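Local coordinates for protein S3-RNase (PDB 1IQQ) that cleaves RNA as an RNase T2-family ribonuclease of the pear pistil and serves in gametophytic self-incompatibility, the rejection of self pollen, at residues 6-12 against 27-33; 34-38 against 88-92; 64-68 against 80-84; 120-126 against 138-142; 150-154 against 166-170. One frame throughout, in Å; residues are numbered along the deposited sequence.

Interaction 1 (6-12 against 27-33); sequences FTQQYQL and DKLFTVH
Q11 grips the 27-33 segment with both ends of its amide. OE1 takes the backbone N-H of D27 at 2.9 Å. NE2 gives a nearly straight bond (170°) to T31 OG1, also 2.9 Å long, with that hydroxyl lying in the amide plane. Packing is close at F30 too. Y10 CB sits over the middle of the F30 ring, 3.8 Å from its centroid, while the two rings are slid apart.

The backbones here belong to strands 3-10 and 30-38, antiparallel neighbours in the central sheet of the RNase T2 fold. Q9 and T31 are a hydrogen-bonded pair, with Q9 N 2.8 Å from T31 O. H33 N bonds to T7 O.

The Q9-H33 side is looser, with no direct side-chain hydrogen bond and H33 partly exposed. Q9 CG lies between its own N and carbonyl carbon (chi1 64°), and the amide reaches the H33 ring. Q9 NE2 is 3.2 Å from H33 ND1, but at a poor angle. A water donates to Q9 OE1 and accepts weakly from H33 ND1. H33 is the catalytic proton donor; Q9 probably helps bind the RNA 3'-phosphate. On the solvent side, at D27-K28, K28 CE runs beside L12 CD2, at 4.1 Å.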
# COMPACT_ATOMS: atom_id res chain seq x y z
N PHE A 6 -4.31 4.14 -0.31
CA PHE A 6 -3.35 3.48 -1.23
C PHE A 6 -2.25 2.99 -0.36
O PHE A 6 -1.42 3.76 0.14
CB PHE A 6 -2.86 4.51 -2.25
CG PHE A 6 -1.90 3.98 -3.29
CD1 PHE A 6 -0.85 4.75 -3.71
CD2 PHE A 6 -2.08 2.73 -3.87
CE1 PHE A 6 0.01 4.29 -4.76
CE2 PHE A 6 -1.24 2.26 -4.91
CZ PHE A 6 -0.20 3.04 -5.36
N THR A 7 -2.23 1.67 -0.15
CA THR A 7 -1.28 1.06 0.81
C THR A 7 -0.16 0.33 0.10
O THR A 7 -0.43 -0.44 -0.85
CB THR A 7 -2.02 0.05 1.65
OG1 THR A 7 -3.10 0.72 2.35
CG2 THR A 7 -1.07 -0.54 2.74
N GLN A 8 1.07 0.60 0.50
CA GLN A 8 2.27 -0.08 -0.06
C GLN A 8 2.93 -0.83 1.09
O GLN A 8 2.82 -0.46 2.28
CB GLN A 8 3.21 0.97 -0.65
CG GLN A 8 2.58 1.58 -1.95
CD GLN A 8 3.44 2.68 -2.49
OE1 GLN A 8 4.64 2.50 -2.62
NE2 GLN A 8 2.80 3.81 -2.87
N GLN A 9 3.61 -1.90 0.74
CA GLN A 9 4.23 -2.84 1.72
C GLN A 9 5.68 -3.05 1.41
O GLN A 9 6.04 -3.19 0.23
CB GLN A 9 3.47 -4.19 1.70
CG GLN A 9 3.57 -4.92 0.34
CD GLN A 9 2.72 -6.16 0.27
OE1 GLN A 9 2.57 -6.74 -0.84
NE2 GLN A 9 2.17 -6.60 1.37
N TYR A 10 6.53 -3.05 2.45
CA TYR A 10 7.98 -3.24 2.29
C TYR A 10 8.22 -4.75 2.27
O TYR A 10 8.02 -5.42 3.27
CB TYR A 10 8.64 -2.57 3.50
CG TYR A 10 10.13 -2.73 3.51
CD1 TYR A 10 10.90 -2.49 2.40
CD2 TYR A 10 10.80 -3.08 4.67
CE1 TYR A 10 12.30 -2.58 2.40
CE2 TYR A 10 12.17 -3.17 4.72
CZ TYR A 10 12.94 -2.94 3.59
OH TYR A 10 14.34 -3.11 3.57
N GLN A 11 8.57 -5.25 1.08
CA GLN A 11 8.61 -6.70 0.89
C GLN A 11 9.47 -7.47 1.90
O GLN A 11 9.03 -8.51 2.35
CB GLN A 11 9.09 -7.00 -0.55
CG GLN A 11 8.21 -6.41 -1.63
CD GLN A 11 8.71 -6.82 -3.00
OE1 GLN A 11 9.67 -7.62 -3.14
NE2 GLN A 11 8.07 -6.30 -4.04
N LEU A 12 10.64 -6.93 2.22
CA LEU A 12 11.55 -7.61 3.16
C LEU A 12 10.84 -7.87 4.47
O LEU A 12 10.93 -8.97 5.05
CB LEU A 12 12.80 -6.76 3.41
CG LEU A 12 13.93 -7.47 4.17
CD1 LEU A 12 14.74 -8.40 3.17
CD2 LEU A 12 14.90 -6.46 4.70
N ASP A 27 12.44 -8.16 -2.39
CA ASP A 27 13.31 -7.05 -2.66
C ASP A 27 13.19 -6.07 -1.48
O ASP A 27 12.19 -6.09 -0.73
CB ASP A 27 12.87 -6.27 -3.91
CG ASP A 27 13.10 -7.06 -5.19
OD1 ASP A 27 12.29 -6.93 -6.12
OD2 ASP A 27 14.10 -7.80 -5.27
N LYS A 28 14.18 -5.20 -1.36
CA LYS A 28 14.10 -4.17 -0.29
C LYS A 28 13.38 -2.95 -0.88
O LYS A 28 13.91 -1.82 -0.98
CB LYS A 28 15.53 -3.82 0.16
CG LYS A 28 16.16 -4.98 0.98
CD LYS A 28 17.52 -4.62 1.62
CE LYS A 28 18.13 -5.86 2.27
NZ LYS A 28 19.55 -5.61 2.72
N LEU A 29 12.11 -3.19 -1.24
CA LEU A 29 11.29 -2.22 -1.91
C LEU A 29 9.85 -2.23 -1.39
O LEU A 29 9.35 -3.26 -0.94
CB LEU A 29 11.18 -2.53 -3.43
CG LEU A 29 12.49 -2.27 -4.19
CD1 LEU A 29 12.39 -2.83 -5.61
CD2 LEU A 29 12.78 -0.81 -4.27
N PHE A 30 9.23 -1.04 -1.48
CA PHE A 30 7.78 -0.92 -1.21
C PHE A 30 7.06 -1.13 -2.55
O PHE A 30 7.36 -0.41 -3.49
CB PHE A 30 7.46 0.50 -0.69
CG PHE A 30 7.60 0.67 0.82
CD1 PHE A 30 8.79 1.07 1.43
CD2 PHE A 30 6.49 0.46 1.62
CE1 PHE A 30 8.87 1.26 2.82
CE2 PHE A 30 6.54 0.64 2.99
CZ PHE A 30 7.72 1.05 3.58
N THR A 31 6.17 -2.10 -2.58
CA THR A 31 5.30 -2.28 -3.74
C THR A 31 3.86 -2.24 -3.25
O THR A 31 3.55 -2.14 -2.03
CB THR A 31 5.60 -3.59 -4.51
OG1 THR A 31 5.67 -4.72 -3.63
CG2 THR A 31 6.98 -3.42 -5.23
N VAL A 32 2.89 -2.28 -4.17
CA VAL A 32 1.54 -2.13 -3.76
C VAL A 32 0.89 -3.27 -2.99
O VAL A 32 1.13 -4.46 -3.29
CB VAL A 32 0.68 -1.82 -5.06
CG1 VAL A 32 -0.86 -1.77 -4.69
CG2 VAL A 32 1.14 -0.50 -5.73
N HIS A 33 0.16 -2.93 -1.91
CA HIS A 33 -0.66 -3.91 -1.18
C HIS A 33 -2.14 -3.71 -1.46
O HIS A 33 -2.91 -4.67 -1.45
CB HIS A 33 -0.43 -3.80 0.32
CG HIS A 33 -1.29 -4.69 1.16
ND1 HIS A 33 -1.00 -6.02 1.38
CD2 HIS A 33 -2.44 -4.44 1.83
CE1 HIS A 33 -1.93 -6.55 2.16
NE2 HIS A 33 -2.82 -5.61 2.44
O HOH W 1 -0.28 -8.36 -0.76
O HOH W 2 9.60 -6.24 -6.55

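Interaction 2 (34-38 against 88-92); sequences GLWPS and HGSCG
H88, the catalytic proton acceptor, lies flat against the indole of W36. Its CB faces L35 O at 3.7 Å. CG stands anti to the carbonyl carbon (chi1 -62°), and from there the ring lies side by side with the indole. CG is 3.4 Å from W36 CD1, and CD1 lies over the middle of the imidazole. ND1 also faces CD1, and at the ring edge it meets a water 2.9 Å away. That water donates to P37 O. CD2 and CE1 both lie near W36 NE1. H88 NE2, at the tip, is 3.3 Å from W36 NE1, stacked and not hydrogen-bonded. The five-membered ring of W36 and the imidazole are 3.6 Å apart at their centroids, with planes at 11°. With an alanine in place of W36, one face of H88 would probably lose its stack and the imidazole be freer to turn. P37 follows: CD touches H88 O at 3.2 Å, and CG packs on C91 CB at 3.9 Å. The contact joins strand 30-38 to H88 of helix 77-89 and the type I turn G89-G92, which a C48-C91 disulfide fastens. Y102 of helix 99-112 touches H88 and bonds to L35 O.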
# COMPACT_ATOMS: atom_id res chain seq x y z
N GLY A 34 -2.59 -2.48 -1.68
CA GLY A 34 -3.97 -2.31 -2.01
C GLY A 34 -4.31 -0.89 -2.40
O GLY A 34 -3.60 0.08 -2.07
N LEU A 35 -5.46 -0.75 -3.07
CA LEU A 35 -6.08 0.57 -3.33
C LEU A 35 -7.54 0.35 -2.93
O LEU A 35 -8.31 -0.36 -3.63
CB LEU A 35 -5.99 1.00 -4.77
CG LEU A 35 -6.05 2.51 -5.26
CD1 LEU A 35 -6.83 2.76 -6.59
CD2 LEU A 35 -6.17 3.56 -4.15
N TRP A 36 -7.85 0.87 -1.76
CA TRP A 36 -9.16 0.62 -1.17
C TRP A 36 -10.14 1.74 -1.10
O TRP A 36 -9.83 2.76 -0.49
CB TRP A 36 -9.04 0.17 0.31
CG TRP A 36 -8.23 -1.06 0.56
CD1 TRP A 36 -7.69 -1.95 -0.36
CD2 TRP A 36 -7.90 -1.55 1.86
NE1 TRP A 36 -7.05 -2.99 0.35
CE2 TRP A 36 -7.18 -2.76 1.70
CE3 TRP A 36 -8.15 -1.09 3.17
CZ2 TRP A 36 -6.71 -3.51 2.81
CZ3 TRP A 36 -7.68 -1.84 4.25
CH2 TRP A 36 -6.98 -3.03 4.06
N PRO A 37 -11.28 1.65 -1.78
CA PRO A 37 -12.33 2.69 -1.64
C PRO A 37 -12.69 2.47 -0.14
O PRO A 37 -12.94 1.31 0.34
CB PRO A 37 -13.44 2.16 -2.55
CG PRO A 37 -12.70 1.43 -3.64
CD PRO A 37 -11.59 0.71 -2.88
N SER A 38 -12.72 3.55 0.63
CA SER A 38 -12.88 3.45 2.09
C SER A 38 -13.89 4.40 2.65
O SER A 38 -14.23 5.37 1.98
CB SER A 38 -11.53 3.77 2.76
OG SER A 38 -10.56 2.88 2.24
N HIS A 88 -12.06 -4.93 -3.68
CA HIS A 88 -11.88 -3.46 -3.51
C HIS A 88 -12.14 -2.57 -4.72
O HIS A 88 -12.92 -1.62 -4.62
CB HIS A 88 -10.44 -3.26 -3.00
CG HIS A 88 -10.20 -3.91 -1.68
ND1 HIS A 88 -10.78 -3.44 -0.54
CD2 HIS A 88 -9.42 -4.97 -1.32
CE1 HIS A 88 -10.36 -4.16 0.49
NE2 HIS A 88 -9.53 -5.09 0.04
N GLY A 89 -11.49 -2.86 -5.87
CA GLY A 89 -11.63 -2.03 -7.07
C GLY A 89 -13.08 -1.83 -7.46
O GLY A 89 -13.49 -0.75 -7.91
N SER A 90 -13.86 -2.90 -7.32
CA SER A 90 -15.30 -2.88 -7.71
C SER A 90 -16.11 -1.84 -6.95
O SER A 90 -17.23 -1.47 -7.35
CB SER A 90 -15.93 -4.27 -7.44
OG SER A 90 -15.92 -4.49 -6.03
N CYS A 91 -15.58 -1.36 -5.82
CA CYS A 91 -16.29 -0.38 -5.02
C CYS A 91 -15.93 1.06 -5.32
O CYS A 91 -16.44 1.99 -4.71
CB CYS A 91 -16.04 -0.63 -3.56
SG CYS A 91 -16.75 -2.25 -3.01
N GLY A 92 -15.09 1.28 -6.34
CA GLY A 92 -14.74 2.68 -6.58
C GLY A 92 -15.38 3.37 -7.78
O GLY A 92 -14.83 4.40 -8.19
O HOH W 3 -12.82 -1.38 -0.48

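Interaction 3 (64-68 against 80-84); sequences LEIIW and FWDKE
F80 begins the contact by pressing against W68. Its CE2 is 3.6 Å from W68 CD1, and W68 O lies at the edge of the F80 ring. The two ring planes are 86° apart, but the approach is oblique. W81 follows, and it is held on several sides. Its NE1 donates to W68 O at 2.8 Å, with the oxygen in the plane of the indole and an N-H...O angle of 160°. L64 CB lies over one face of the same indole, 3.3 Å from W81 CZ2, in a CH-pi contact. E65 CG sits at the edge, 4.0 Å from W81 CH2. The W81 edge also points at the face of W68, with the centroids of the five-membered rings 5.3 Å apart. A phenylalanine at W81 would probably leave W68 O without this donor and let the loop after helix 58-67 shift.

E84, a catalytic residue, comes last. E84 CG, anti to its carbonyl carbon (chi1 -63°), lies 3.6 Å from W68 CZ2. The bend at chi2 then turns the carboxylate, which stays beside the rim of the indole. A water accepts from W68 NE1 and donates to E84 OE2, 2.9 Å away. F103 of helix 99-112 meets both tryptophans. The W68 carbonyl, just past its helix, is thus served by an indole N-H. The ring contacts and the water-mediated link are consistent with W68 helping to position E84.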
# COMPACT_ATOMS: atom_id res chain seq x y z
N LEU A 64 2.15 -5.03 -13.45
CA LEU A 64 1.72 -5.41 -12.11
C LEU A 64 2.69 -6.43 -11.48
O LEU A 64 2.82 -6.48 -10.27
CB LEU A 64 0.32 -6.03 -12.13
CG LEU A 64 -0.74 -5.03 -12.60
CD1 LEU A 64 -2.11 -5.73 -12.69
CD2 LEU A 64 -0.93 -3.86 -11.59
N GLU A 65 3.38 -7.27 -12.29
CA GLU A 65 4.37 -8.19 -11.72
C GLU A 65 5.46 -7.43 -10.97
O GLU A 65 6.04 -7.96 -10.04
CB GLU A 65 5.03 -9.04 -12.87
CG GLU A 65 4.16 -10.14 -13.36
CD GLU A 65 4.75 -10.84 -14.59
OE1 GLU A 65 4.17 -11.88 -14.95
OE2 GLU A 65 5.74 -10.34 -15.19
N ILE A 66 5.73 -6.21 -11.45
CA ILE A 66 6.75 -5.34 -10.86
C ILE A 66 6.21 -4.42 -9.78
O ILE A 66 6.89 -4.26 -8.75
CB ILE A 66 7.44 -4.49 -11.97
CG1 ILE A 66 8.17 -5.44 -12.93
CG2 ILE A 66 8.44 -3.41 -11.37
CD1 ILE A 66 8.58 -4.73 -14.24
N ILE A 67 5.00 -3.90 -9.96
CA ILE A 67 4.49 -2.84 -9.06
C ILE A 67 3.56 -3.44 -8.04
O ILE A 67 3.42 -2.87 -6.92
CB ILE A 67 3.72 -1.77 -9.91
CG1 ILE A 67 4.74 -0.96 -10.71
CG2 ILE A 67 2.88 -0.82 -9.01
CD1 ILE A 67 4.06 -0.16 -11.80
N TRP A 68 2.95 -4.56 -8.33
CA TRP A 68 1.97 -5.17 -7.42
C TRP A 68 2.09 -6.70 -7.37
O TRP A 68 1.14 -7.42 -7.55
CB TRP A 68 0.53 -4.81 -7.82
CG TRP A 68 -0.52 -5.00 -6.73
CD1 TRP A 68 -0.42 -5.75 -5.59
CD2 TRP A 68 -1.82 -4.39 -6.71
NE1 TRP A 68 -1.60 -5.62 -4.83
CE2 TRP A 68 -2.46 -4.79 -5.51
CE3 TRP A 68 -2.49 -3.52 -7.59
CZ2 TRP A 68 -3.75 -4.35 -5.17
CZ3 TRP A 68 -3.78 -3.07 -7.27
CH2 TRP A 68 -4.40 -3.49 -6.06
N PHE A 80 -4.75 -13.61 -7.39
CA PHE A 80 -4.50 -12.54 -6.38
C PHE A 80 -5.01 -11.17 -6.93
O PHE A 80 -5.74 -10.46 -6.25
CB PHE A 80 -2.98 -12.54 -6.13
CG PHE A 80 -2.42 -11.32 -5.41
CD1 PHE A 80 -2.47 -11.21 -4.01
CD2 PHE A 80 -1.73 -10.34 -6.15
CE1 PHE A 80 -1.82 -10.11 -3.39
CE2 PHE A 80 -1.10 -9.29 -5.55
CZ PHE A 80 -1.12 -9.15 -4.16
N TRP A 81 -4.65 -10.82 -8.16
CA TRP A 81 -5.18 -9.56 -8.69
C TRP A 81 -6.72 -9.63 -8.88
O TRP A 81 -7.44 -8.60 -8.64
CB TRP A 81 -4.53 -9.24 -10.01
CG TRP A 81 -3.07 -8.92 -9.89
CD1 TRP A 81 -2.47 -8.22 -8.87
CD2 TRP A 81 -2.04 -9.33 -10.77
NE1 TRP A 81 -1.11 -8.19 -9.07
CE2 TRP A 81 -0.81 -8.87 -10.22
CE3 TRP A 81 -2.03 -10.06 -11.98
CZ2 TRP A 81 0.42 -9.11 -10.82
CZ3 TRP A 81 -0.79 -10.31 -12.60
CH2 TRP A 81 0.43 -9.83 -12.00
N ASP A 82 -7.24 -10.78 -9.34
CA ASP A 82 -8.68 -10.89 -9.52
C ASP A 82 -9.38 -10.54 -8.18
O ASP A 82 -10.44 -9.84 -8.22
CB ASP A 82 -9.02 -12.33 -9.88
CG ASP A 82 -8.78 -12.66 -11.33
OD1 ASP A 82 -8.42 -11.82 -12.16
OD2 ASP A 82 -9.01 -13.83 -11.66
N LYS A 83 -8.86 -11.03 -7.06
CA LYS A 83 -9.52 -10.75 -5.74
C LYS A 83 -9.41 -9.27 -5.34
O LYS A 83 -10.29 -8.77 -4.66
CB LYS A 83 -8.95 -11.63 -4.62
CG LYS A 83 -9.14 -13.17 -4.86
CD LYS A 83 -8.53 -13.92 -3.64
CE LYS A 83 -8.22 -15.38 -3.97
NZ LYS A 83 -6.74 -15.61 -4.27
N GLU A 84 -8.28 -8.65 -5.67
CA GLU A 84 -8.16 -7.21 -5.33
C GLU A 84 -9.19 -6.42 -6.08
O GLU A 84 -9.79 -5.49 -5.52
CB GLU A 84 -6.74 -6.70 -5.69
CG GLU A 84 -5.62 -7.43 -4.85
CD GLU A 84 -5.69 -7.19 -3.36
OE1 GLU A 84 -6.29 -6.19 -2.85
OE2 GLU A 84 -5.09 -8.05 -2.66
O HOH W 4 -2.38 -7.12 -2.22

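Interaction 4 (120-126 against 138-142); sequences ILSKAKI and IENAI
I120 CG2 lies 3.4 Å from A141 O, and no ring takes part in the contact. A water at the same place donates to A141 O and to I120 O, both 2.8 Å away. It bridges two backbone carbonyls that cannot bond to each other. The rest is apolar. A124 and A141 are small and let the backbones come close, with their CA atoms 5.4 Å apart. Their methyls are pressed together, A124 CB lying 3.3 Å from A141 CB, tighter than usual. L121 CD2 reaches A141 CB at 3.9 Å and I142 CD1 at the same distance. I126 CD1 comes to A141 CB from the segment's far end, so A141 CB has three side chains around it. I120 CG2, anti to its own N, also touches I142 CD1 at 3.9 Å.

A124 lies within the Schellman motif that ends helix 117-123. K125 takes positive phi, and I126 N bonds back to L121 O at 2.9 Å. The chain then turns, and I126 points back at helix 135-143. Together the two helices flank the sheet: I138 and I142 pack on strand 161-171, and L121 and I126 touch the C-terminal residue Y200.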
# COMPACT_ATOMS: atom_id res chain seq x y z
N ILE A 120 9.90 8.14 -2.30
CA ILE A 120 9.62 9.25 -1.39
C ILE A 120 10.58 9.21 -0.21
O ILE A 120 11.17 10.21 0.16
CB ILE A 120 8.18 9.15 -0.90
CG1 ILE A 120 7.22 9.24 -2.11
CG2 ILE A 120 7.90 10.24 0.17
CD1 ILE A 120 5.79 9.15 -1.70
N LEU A 121 10.80 8.04 0.38
CA LEU A 121 11.73 7.92 1.49
C LEU A 121 13.16 8.21 1.05
O LEU A 121 13.86 8.95 1.74
CB LEU A 121 11.63 6.50 2.08
CG LEU A 121 10.34 6.21 2.86
CD1 LEU A 121 10.29 4.73 3.26
CD2 LEU A 121 10.25 7.05 4.13
N SER A 122 13.55 7.69 -0.09
CA SER A 122 14.91 7.94 -0.60
C SER A 122 15.16 9.44 -0.82
O SER A 122 16.25 9.93 -0.53
CB SER A 122 15.10 7.16 -1.91
OG SER A 122 16.41 7.47 -2.47
N LYS A 123 14.15 10.18 -1.31
CA LYS A 123 14.34 11.59 -1.52
C LYS A 123 14.63 12.33 -0.20
O LYS A 123 15.32 13.37 -0.21
CB LYS A 123 13.13 12.24 -2.22
CG LYS A 123 13.06 11.83 -3.70
CD LYS A 123 11.75 12.18 -4.30
CE LYS A 123 11.62 13.66 -4.44
NZ LYS A 123 10.44 14.00 -5.31
N ALA A 124 14.13 11.78 0.93
CA ALA A 124 14.37 12.31 2.28
C ALA A 124 15.59 11.68 2.96
O ALA A 124 15.73 11.76 4.18
CB ALA A 124 13.12 12.13 3.17
N LYS A 125 16.45 11.04 2.16
CA LYS A 125 17.67 10.42 2.69
C LYS A 125 17.43 9.16 3.54
O LYS A 125 18.28 8.76 4.38
CB LYS A 125 18.52 11.41 3.50
CG LYS A 125 18.77 12.75 2.77
CD LYS A 125 19.35 13.74 3.89
CE LYS A 125 18.35 14.17 4.94
NZ LYS A 125 18.90 15.28 5.73
N ILE A 126 16.31 8.49 3.31
CA ILE A 126 16.02 7.27 4.09
C ILE A 126 16.00 6.09 3.13
O ILE A 126 15.09 5.93 2.30
CB ILE A 126 14.66 7.47 4.80
CG1 ILE A 126 14.79 8.57 5.87
CG2 ILE A 126 14.17 6.17 5.52
CD1 ILE A 126 13.47 8.96 6.52
N ILE A 138 10.31 9.21 9.64
CA ILE A 138 9.65 8.50 8.56
C ILE A 138 8.40 9.30 8.14
O ILE A 138 8.15 9.47 6.95
CB ILE A 138 9.23 7.09 9.08
CG1 ILE A 138 10.50 6.31 9.41
CG2 ILE A 138 8.46 6.36 7.92
CD1 ILE A 138 10.29 5.02 10.18
N GLU A 139 7.55 9.71 9.10
CA GLU A 139 6.38 10.51 8.83
C GLU A 139 6.71 11.82 8.11
O GLU A 139 6.01 12.12 7.11
CB GLU A 139 5.56 10.81 10.11
CG GLU A 139 5.00 9.48 10.77
CD GLU A 139 4.29 9.76 12.08
OE1 GLU A 139 4.78 10.63 12.83
OE2 GLU A 139 3.25 9.10 12.34
N ASN A 140 7.74 12.51 8.55
CA ASN A 140 8.10 13.80 7.89
C ASN A 140 8.47 13.51 6.45
O ASN A 140 8.06 14.28 5.56
CB ASN A 140 9.33 14.47 8.50
CG ASN A 140 9.07 15.17 9.79
OD1 ASN A 140 7.96 15.48 10.12
ND2 ASN A 140 10.18 15.46 10.53
N ALA A 141 9.21 12.45 6.17
CA ALA A 141 9.61 12.12 4.80
C ALA A 141 8.39 11.87 3.92
O ALA A 141 8.32 12.39 2.75
CB ALA A 141 10.51 10.88 4.81
N ILE A 142 7.44 11.09 4.40
CA ILE A 142 6.26 10.85 3.58
C ILE A 142 5.44 12.12 3.38
O ILE A 142 5.03 12.43 2.28
CB ILE A 142 5.38 9.72 4.22
CG1 ILE A 142 6.17 8.43 4.34
CG2 ILE A 142 4.13 9.49 3.35
CD1 ILE A 142 6.67 7.86 2.96
O HOH W 5 10.32 12.78 0.84

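Interaction 5 (150-154 against 166-170); sequences KPKLK and EITLC
L153 and I167 lie side by side at the apolar centre, with L153 CG 4.0 Å from I167 CG1. P151 extends this patch. Its CB touches I167 CG2 at 4.2 Å and, more distantly, L169 CD2. The same CB also presses on T168 O, at 3.3 Å.

Next come the backbone bonds. L153 and I167 form a non-hydrogen-bonded pair, with a hydrogen-bonded pair on either side. In one of these, T168 N meets K152 O at 2.8 Å. The other joins K154 and E166. A water donates to K152 O and lies 2.6 Å from T168 OG1. That hydroxyl is also hydrogen-bonded to T7 OG1.

The polar edge is on the opposite sheet face from L153. K154 and E166 run alongside each other. With CG anti to its N (chi1 -178°), the extended K154 chain carries CD past the E166 carboxylate, 3.6 Å from E166 OE1. K154 NZ stays 4.3 Å from E166 OE1, too far for a salt bridge, though the opposite charges probably still attract. K152 sends NZ away to H183 O and makes a cation-pi contact with F185.

The two strands, 152-158 and 161-171, form an antiparallel hairpin. Strand 161-171 pairs next with strand 3-10, and E166 touches T7 of that strand and H33 of strand 30-38. Helix 135-143 packs on P151, L153 and L169, and the C170-C181 disulfide joins strand 161-171 to the chain beyond it.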
# COMPACT_ATOMS: atom_id res chain seq x y z
N LYS A 150 -1.04 13.39 6.31
CA LYS A 150 -0.52 12.35 7.23
C LYS A 150 -0.82 10.94 6.78
O LYS A 150 -1.96 10.60 6.47
CB LYS A 150 -1.11 12.57 8.57
CG LYS A 150 -0.82 13.96 9.10
CD LYS A 150 -1.68 14.14 10.40
CE LYS A 150 -1.16 15.35 11.28
NZ LYS A 150 -0.98 16.69 10.55
N PRO A 151 0.23 10.15 6.69
CA PRO A 151 0.05 8.76 6.25
C PRO A 151 -0.32 7.88 7.43
O PRO A 151 -0.21 8.31 8.55
CB PRO A 151 1.43 8.38 5.71
CG PRO A 151 2.38 9.16 6.65
CD PRO A 151 1.64 10.53 6.86
N LYS A 152 -0.79 6.69 7.10
CA LYS A 152 -1.07 5.67 8.11
C LYS A 152 0.06 4.65 7.98
O LYS A 152 0.35 4.09 6.86
CB LYS A 152 -2.44 5.03 7.88
CG LYS A 152 -2.68 3.85 8.86
CD LYS A 152 -4.17 3.43 8.83
CE LYS A 152 -4.38 2.22 9.78
NZ LYS A 152 -5.86 1.91 9.74
N LEU A 153 0.71 4.34 9.12
CA LEU A 153 1.84 3.41 9.12
C LEU A 153 1.50 2.12 9.88
O LEU A 153 0.76 2.14 10.86
CB LEU A 153 3.04 4.05 9.79
CG LEU A 153 4.02 4.84 8.93
CD1 LEU A 153 3.28 5.96 8.23
CD2 LEU A 153 5.11 5.42 9.81
N LYS A 154 2.10 1.03 9.42
CA LYS A 154 1.95 -0.29 10.06
C LYS A 154 3.34 -0.80 10.33
O LYS A 154 4.22 -0.76 9.46
CB LYS A 154 1.28 -1.30 9.12
CG LYS A 154 1.10 -2.63 9.83
CD LYS A 154 0.36 -3.64 8.90
CE LYS A 154 -0.19 -4.83 9.66
NZ LYS A 154 -1.17 -5.51 8.73
N GLU A 166 4.15 -1.29 6.43
CA GLU A 166 3.28 -0.70 5.41
C GLU A 166 3.15 0.79 5.60
O GLU A 166 3.22 1.30 6.75
CB GLU A 166 1.81 -1.27 5.40
CG GLU A 166 1.72 -2.75 5.17
CD GLU A 166 0.29 -3.24 5.13
OE1 GLU A 166 -0.63 -2.63 5.64
OE2 GLU A 166 0.08 -4.34 4.57
N ILE A 167 2.98 1.49 4.47
CA ILE A 167 2.72 2.95 4.51
C ILE A 167 1.55 3.19 3.58
O ILE A 167 1.55 2.71 2.43
CB ILE A 167 3.93 3.77 4.10
CG1 ILE A 167 4.97 3.75 5.24
CG2 ILE A 167 3.50 5.25 3.87
CD1 ILE A 167 6.32 4.46 4.94
N THR A 168 0.51 3.88 4.07
CA THR A 168 -0.66 4.19 3.30
C THR A 168 -0.77 5.67 3.08
O THR A 168 -0.60 6.48 4.02
CB THR A 168 -1.91 3.76 4.09
OG1 THR A 168 -1.89 2.33 4.26
CG2 THR A 168 -3.24 4.21 3.37
N LEU A 169 -1.01 6.07 1.83
CA LEU A 169 -1.27 7.46 1.44
C LEU A 169 -2.78 7.54 1.19
O LEU A 169 -3.31 6.73 0.42
CB LEU A 169 -0.51 7.84 0.14
CG LEU A 169 0.93 7.44 0.17
CD1 LEU A 169 1.55 7.96 -1.13
CD2 LEU A 169 1.65 8.10 1.33
N CYS A 170 -3.49 8.48 1.81
CA CYS A 170 -4.93 8.60 1.63
C CYS A 170 -5.26 9.76 0.71
O CYS A 170 -4.50 10.77 0.65
CB CYS A 170 -5.62 8.79 2.99
SG CYS A 170 -5.41 7.30 4.01
O HOH W 6 -2.36 10.54 3.47
O HOH W 7 -0.23 1.39 6.09

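From the N terminus, interaction 1 closes first. It brings strand 30-38 back beside strand 3-10 after a short loop. Interaction 2 then closes the longest loop, from that same strand to the end of helix 77-89. Interaction 3 falls wholly within this loop, linking helices 58-67 and 77-89. Interactions 4 and 5 follow in series, each closing a short loop, and no two contacts cross. Interactions 1 and 5 meet through backbone bonds in one sheet. Interactions 4 and 5 meet where I142 packs on the hairpin. Interactions 2 and 4 lie on opposite sides of the chain's centre, about 26 Å apart between centres, and do not touch.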